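Local coordinates for protein serine-tRNA ligase (Naegleria fowleri, PDB 6BLJ) that probably attaches serine to its cognate tRNA in the cytosol, as a class II aminoacyl-tRNA synthetase that passes through an activated seryl-adenylate, at residues I169-G174 with Y371-I376; Y416-L421 with V435-M440. One frame throughout, in Å; residues are numbered along the deposited sequence. Where two conformers were deposited one is given.

Interaction 1 (I169-G174 with Y371-I376); sequences IVRMVG and YRVVNI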
# COMPACT_ATOMS: atom_id res chain seq x y z
N ILE A 169 -9.04 -34.10 8.01
CA ILE A 169 -9.72 -34.05 9.30
C ILE A 169 -9.04 -35.05 10.23
O ILE A 169 -9.24 -36.26 10.09
CB ILE A 169 -11.22 -34.35 9.17
CG1 ILE A 169 -11.87 -33.47 8.10
CG2 ILE A 169 -11.92 -34.20 10.51
CD1 ILE A 169 -11.70 -32.01 8.35
N VAL A 170 -8.25 -34.55 11.18
CA VAL A 170 -7.44 -35.43 12.01
C VAL A 170 -8.27 -36.05 13.13
O VAL A 170 -8.14 -37.24 13.43
CB VAL A 170 -6.22 -34.67 12.57
CG1 VAL A 170 -5.34 -35.63 13.36
CG2 VAL A 170 -5.44 -34.03 11.44
N ARG A 171 -9.11 -35.25 13.79
CA ARG A 171 -9.98 -35.79 14.84
C ARG A 171 -11.04 -34.76 15.17
O ARG A 171 -10.91 -33.57 14.86
CB ARG A 171 -9.20 -36.17 16.11
CG ARG A 171 -8.38 -35.03 16.70
CD ARG A 171 -7.53 -35.51 17.86
NE ARG A 171 -6.46 -34.56 18.12
CZ ARG A 171 -5.24 -34.67 17.62
NH1 ARG A 171 -4.92 -35.71 16.85
NH2 ARG A 171 -4.33 -33.74 17.88
N MET A 172 -12.11 -35.23 15.80
CA MET A 172 -13.20 -34.38 16.23
C MET A 172 -13.43 -34.62 17.71
O MET A 172 -13.42 -35.77 18.17
CB MET A 172 -14.45 -34.65 15.41
CG MET A 172 -14.19 -34.36 13.94
SD MET A 172 -15.62 -34.59 12.91
CE MET A 172 -16.73 -33.41 13.67
N VAL A 173 -13.58 -33.54 18.46
CA VAL A 173 -13.68 -33.59 19.92
C VAL A 173 -14.83 -32.70 20.37
O VAL A 173 -14.84 -31.50 20.08
CB VAL A 173 -12.37 -33.13 20.59
CG1 VAL A 173 -12.51 -33.16 22.11
CG2 VAL A 173 -11.19 -34.01 20.13
N GLY A 174 -15.76 -33.27 21.12
CA GLY A 174 -16.80 -32.50 21.75
C GLY A 174 -18.18 -32.93 21.29
O GLY A 174 -18.35 -33.87 20.52
N TYR A 371 -14.89 -28.93 18.54
CA TYR A 371 -13.96 -28.55 17.49
C TYR A 371 -13.52 -29.78 16.71
O TYR A 371 -13.81 -30.93 17.08
CB TYR A 371 -12.73 -27.81 18.06
CG TYR A 371 -11.89 -28.67 18.95
CD1 TYR A 371 -12.07 -28.66 20.33
CD2 TYR A 371 -10.96 -29.55 18.41
CE1 TYR A 371 -11.32 -29.48 21.15
CE2 TYR A 371 -10.21 -30.38 19.23
CZ TYR A 371 -10.38 -30.33 20.59
OH TYR A 371 -9.64 -31.17 21.40
N ARG A 372 -12.76 -29.53 15.64
CA ARG A 372 -12.04 -30.58 14.94
C ARG A 372 -10.64 -30.07 14.65
O ARG A 372 -10.43 -28.86 14.49
CB ARG A 372 -12.77 -31.01 13.64
CG ARG A 372 -12.86 -29.89 12.58
CD ARG A 372 -13.78 -30.26 11.40
NE ARG A 372 -13.68 -29.29 10.29
CZ ARG A 372 -14.39 -29.38 9.16
NH1 ARG A 372 -15.24 -30.37 9.00
NH2 ARG A 372 -14.25 -28.47 8.20
N VAL A 373 -9.69 -31.00 14.59
CA VAL A 373 -8.30 -30.70 14.26
C VAL A 373 -8.11 -31.00 12.78
O VAL A 373 -8.48 -32.08 12.31
CB VAL A 373 -7.33 -31.55 15.10
CG1 VAL A 373 -5.88 -31.22 14.74
CG2 VAL A 373 -7.60 -31.35 16.57
N VAL A 374 -7.50 -30.06 12.05
CA VAL A 374 -7.38 -30.20 10.61
C VAL A 374 -5.93 -30.02 10.18
O VAL A 374 -5.20 -29.15 10.68
CB VAL A 374 -8.31 -29.23 9.84
CG1 VAL A 374 -9.77 -29.51 10.21
CG2 VAL A 374 -7.94 -27.81 10.12
N ASN A 375 -5.52 -30.89 9.25
CA ASN A 375 -4.16 -30.95 8.71
C ASN A 375 -4.16 -30.15 7.41
O ASN A 375 -4.75 -30.57 6.41
CB ASN A 375 -3.77 -32.41 8.49
CG ASN A 375 -2.34 -32.59 8.02
OD1 ASN A 375 -1.59 -31.62 7.86
ND2 ASN A 375 -1.95 -33.84 7.81
N ILE A 376 -3.49 -28.99 7.42
CA ILE A 376 -3.58 -28.02 6.33
C ILE A 376 -2.77 -28.50 5.13
O ILE A 376 -1.59 -28.85 5.26
CB ILE A 376 -3.10 -26.63 6.78
CG1 ILE A 376 -3.97 -26.09 7.93
CG2 ILE A 376 -3.15 -25.62 5.62
CD1 ILE A 376 -5.43 -25.90 7.54
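Val-173 packs its isopropyl group over one face of the Tyr-371 ring, its CB 3.4 Å from Tyr-371 CZ, and both methyls straddle the phenol end. The tyrosine ring reaches this spot because its CG sits between the backbone N and the carbonyl carbon (chi1 65°), which brings the ring alongside the Val-173 side chain. This is the tight end of the contact. Here two backbone bonds make Val-173 and Tyr-371 an antiparallel hydrogen-bonded pair, Val-173 N to Tyr-371 O and Tyr-371 N to Val-173 O, each 3.0 Å long, the first almost straight at 177°. On the same face Val-373 CG2 packs beside the extended Arg-171 chain, 3.7 Å from Arg-171 NE. Helix 348-366 lies against this face: its Glu-361 pairs with the Arg-171 guanidinium and also accepts a hydrogen bond from Tyr-371 OH, which has Gln-365 as a further partner.

The N-to-C directions of the two strand segments differ by 166°, so they are antiparallel, but the pairing is not regular. Val-170 and Arg-171 both face Val-373, a classic beta bulge: Val-170 N donates to Val-373 O at 2.7 Å, and Val-373 N in turn donates to Arg-171 O. Strand 169-173 joins the sheet of the class II catalytic core through its pairing with strand 371-375, whose other neighbour is strand 387-394.

The face carrying Ile-169, Met-172 and Arg-372 is looser, with Ile-169 and Met-172 exposed. Met-172 CG meets just the root of the arginine, 3.7 Å from Arg-372 CB. Farther out, Ile-169 CD1 sits over one face of the Arg-372 guanidinium, 3.8 Å from Arg-372 CZ, and also touches Val-374 CG1. The extended arginine chain carries its NE to a salt bridge with Glu-392.

Interaction 2 (Y416-L421 with V435-M440); sequences YQTRRL and VEFCHM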
# COMPACT_ATOMS: atom_id res chain seq x y z
N TYR A 416 13.52 -22.12 9.67
CA TYR A 416 13.36 -21.15 8.59
C TYR A 416 13.54 -19.72 9.09
O TYR A 416 14.28 -18.93 8.49
CB TYR A 416 11.98 -21.32 7.94
CG TYR A 416 11.71 -20.39 6.77
CD1 TYR A 416 11.23 -19.11 7.00
CD2 TYR A 416 11.89 -20.81 5.45
CE1 TYR A 416 10.97 -18.26 5.96
CE2 TYR A 416 11.61 -19.95 4.39
CZ TYR A 416 11.15 -18.67 4.67
OH TYR A 416 10.86 -17.76 3.68
N GLN A 417 12.88 -19.36 10.20
CA GLN A 417 12.98 -18.00 10.72
C GLN A 417 14.20 -17.81 11.61
O GLN A 417 14.76 -16.70 11.65
CB GLN A 417 11.72 -17.61 11.51
CG GLN A 417 11.27 -16.15 11.27
CD GLN A 417 10.82 -15.90 9.83
OE1 GLN A 417 9.98 -16.63 9.30
NE2 GLN A 417 11.37 -14.86 9.18
N THR A 418 14.60 -18.84 12.37
CA THR A 418 15.78 -18.69 13.21
C THR A 418 17.03 -18.44 12.37
O THR A 418 17.97 -17.80 12.85
CB THR A 418 15.99 -19.93 14.09
OG1 THR A 418 16.14 -21.08 13.26
CG2 THR A 418 14.82 -20.14 15.05
N ARG A 419 17.07 -18.97 11.14
CA ARG A 419 18.15 -18.63 10.22
C ARG A 419 18.17 -17.13 9.92
O ARG A 419 19.21 -16.48 9.97
CB ARG A 419 18.02 -19.41 8.92
CG ARG A 419 18.59 -20.81 8.99
CD ARG A 419 18.35 -21.58 7.70
NE ARG A 419 18.55 -23.00 7.94
CZ ARG A 419 19.74 -23.60 7.91
NH1 ARG A 419 20.83 -22.90 7.63
NH2 ARG A 419 19.83 -24.90 8.15
N ARG A 420 17.00 -16.58 9.59
CA ARG A 420 16.93 -15.17 9.21
C ARG A 420 17.18 -14.26 10.41
O ARG A 420 17.66 -13.13 10.23
CB ARG A 420 15.58 -14.90 8.56
CG ARG A 420 15.43 -15.63 7.23
CD ARG A 420 13.97 -15.80 6.79
NE ARG A 420 13.87 -16.17 5.38
CZ ARG A 420 14.12 -17.38 4.89
NH1 ARG A 420 14.48 -18.38 5.69
NH2 ARG A 420 14.01 -17.61 3.59
N LEU A 421 16.88 -14.73 11.62
CA LEU A 421 17.07 -13.98 12.85
C LEU A 421 18.38 -14.32 13.55
O LEU A 421 18.69 -13.72 14.58
CB LEU A 421 15.89 -14.22 13.79
CG LEU A 421 14.53 -13.61 13.41
CD1 LEU A 421 13.40 -14.29 14.17
CD2 LEU A 421 14.55 -12.13 13.73
N VAL A 435 27.43 -22.90 11.87
CA VAL A 435 26.58 -22.83 13.05
C VAL A 435 25.32 -23.66 12.82
O VAL A 435 24.89 -23.90 11.68
CB VAL A 435 26.22 -21.37 13.38
N GLU A 436 24.73 -24.10 13.92
CA GLU A 436 23.44 -24.77 13.90
C GLU A 436 22.39 -23.76 14.39
O GLU A 436 22.71 -22.83 15.13
CB GLU A 436 23.47 -25.97 14.84
CG GLU A 436 24.67 -26.88 14.65
CD GLU A 436 24.71 -28.01 15.66
OE1 GLU A 436 25.42 -27.89 16.69
OE2 GLU A 436 23.99 -29.00 15.45
N PHE A 437 21.14 -23.97 14.01
CA PHE A 437 20.08 -23.05 14.40
C PHE A 437 19.01 -23.73 15.24
O PHE A 437 18.77 -24.94 15.11
CB PHE A 437 19.45 -22.38 13.16
CG PHE A 437 20.44 -21.60 12.34
CD1 PHE A 437 20.71 -20.26 12.65
CD2 PHE A 437 21.13 -22.19 11.30
CE1 PHE A 437 21.63 -19.54 11.92
CE2 PHE A 437 22.06 -21.46 10.56
CZ PHE A 437 22.31 -20.14 10.87
N CYS A 438 18.38 -22.95 16.11
CA CYS A 438 17.23 -23.45 16.86
C CYS A 438 16.02 -23.61 15.94
O CYS A 438 16.03 -23.19 14.79
CB CYS A 438 16.88 -22.51 18.01
SG CYS A 438 18.19 -22.34 19.26
N HIS A 439 14.98 -24.24 16.48
CA HIS A 439 13.67 -24.28 15.83
C HIS A 439 12.71 -23.37 16.57
O HIS A 439 12.82 -23.18 17.78
CB HIS A 439 13.08 -25.69 15.80
CG HIS A 439 13.83 -26.65 14.93
ND1 HIS A 439 13.33 -27.88 14.57
CD2 HIS A 439 15.04 -26.55 14.33
CE1 HIS A 439 14.21 -28.51 13.81
NE2 HIS A 439 15.26 -27.72 13.65
N MET A 440 11.73 -22.83 15.82
CA MET A 440 10.69 -21.99 16.39
C MET A 440 9.31 -22.48 15.95
O MET A 440 9.11 -22.85 14.79
CB MET A 440 10.85 -20.52 15.97
CG MET A 440 11.77 -19.69 16.84
SD MET A 440 11.95 -18.02 16.16
CE MET A 440 12.84 -17.26 17.51
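Thr-418 OG1 donates a 2.6 Å hydrogen bond to Cys-438 O, reaching that carbonyl from out of its plane. With OG1 between the backbone N and the carbonyl carbon (chi1 59°), the hydroxyl meets the strand while the methyl slides past the Met-440 chain, which points the opposite way, Thr-418 CG2 lying 3.6 Å from Met-440 CG. One helix residue thus engages the strand by both branches.

Beside it, Arg-419 crosses the Phe-437 ring at about a right angle. Its CG makes a CH-pi contact, 3.8 Å from the ring centroid and 16° off the normal, and Arg-419 NH1 comes within 3.5 Å of Phe-437 CE2. The guanidinium and ring planes are 49° apart, so the two groups are not stacked in parallel.

Farther out, Asp-415 forms a salt bridge with Arg-419 NH2, which gives the far end of that chain a charged partner. Cys-438 is held by backbone bonding to Val-423, and Met-440 by bonding to Cys-413. The short helix 416-421 therefore meets the strand through one buried polar bond flanked by methyl and aromatic contacts, and the charge beside the ring is probably balanced largely by Asp-415.

From the N terminus, the chain passes through the long helices 38-76 and 114-147 before strand 168-173, the first partner of interaction 1. That contact closes across 196 intervening residues when the chain returns as strand 371-375. Interaction 2 opens afterwards and spans just 13 residues between segments 416-421 and 435-440, so the two loops lie in series and neither nest nor cross. Their centres are 30 Å apart and their nearest atoms about 15 Å, without touching. They are linked through one mixed sheet: 371-375 pairs with 387-394, that with 404-412, and that in turn with 436-447. Interaction 1 adds an early strand; interaction 2 packs a short helix against a later strand.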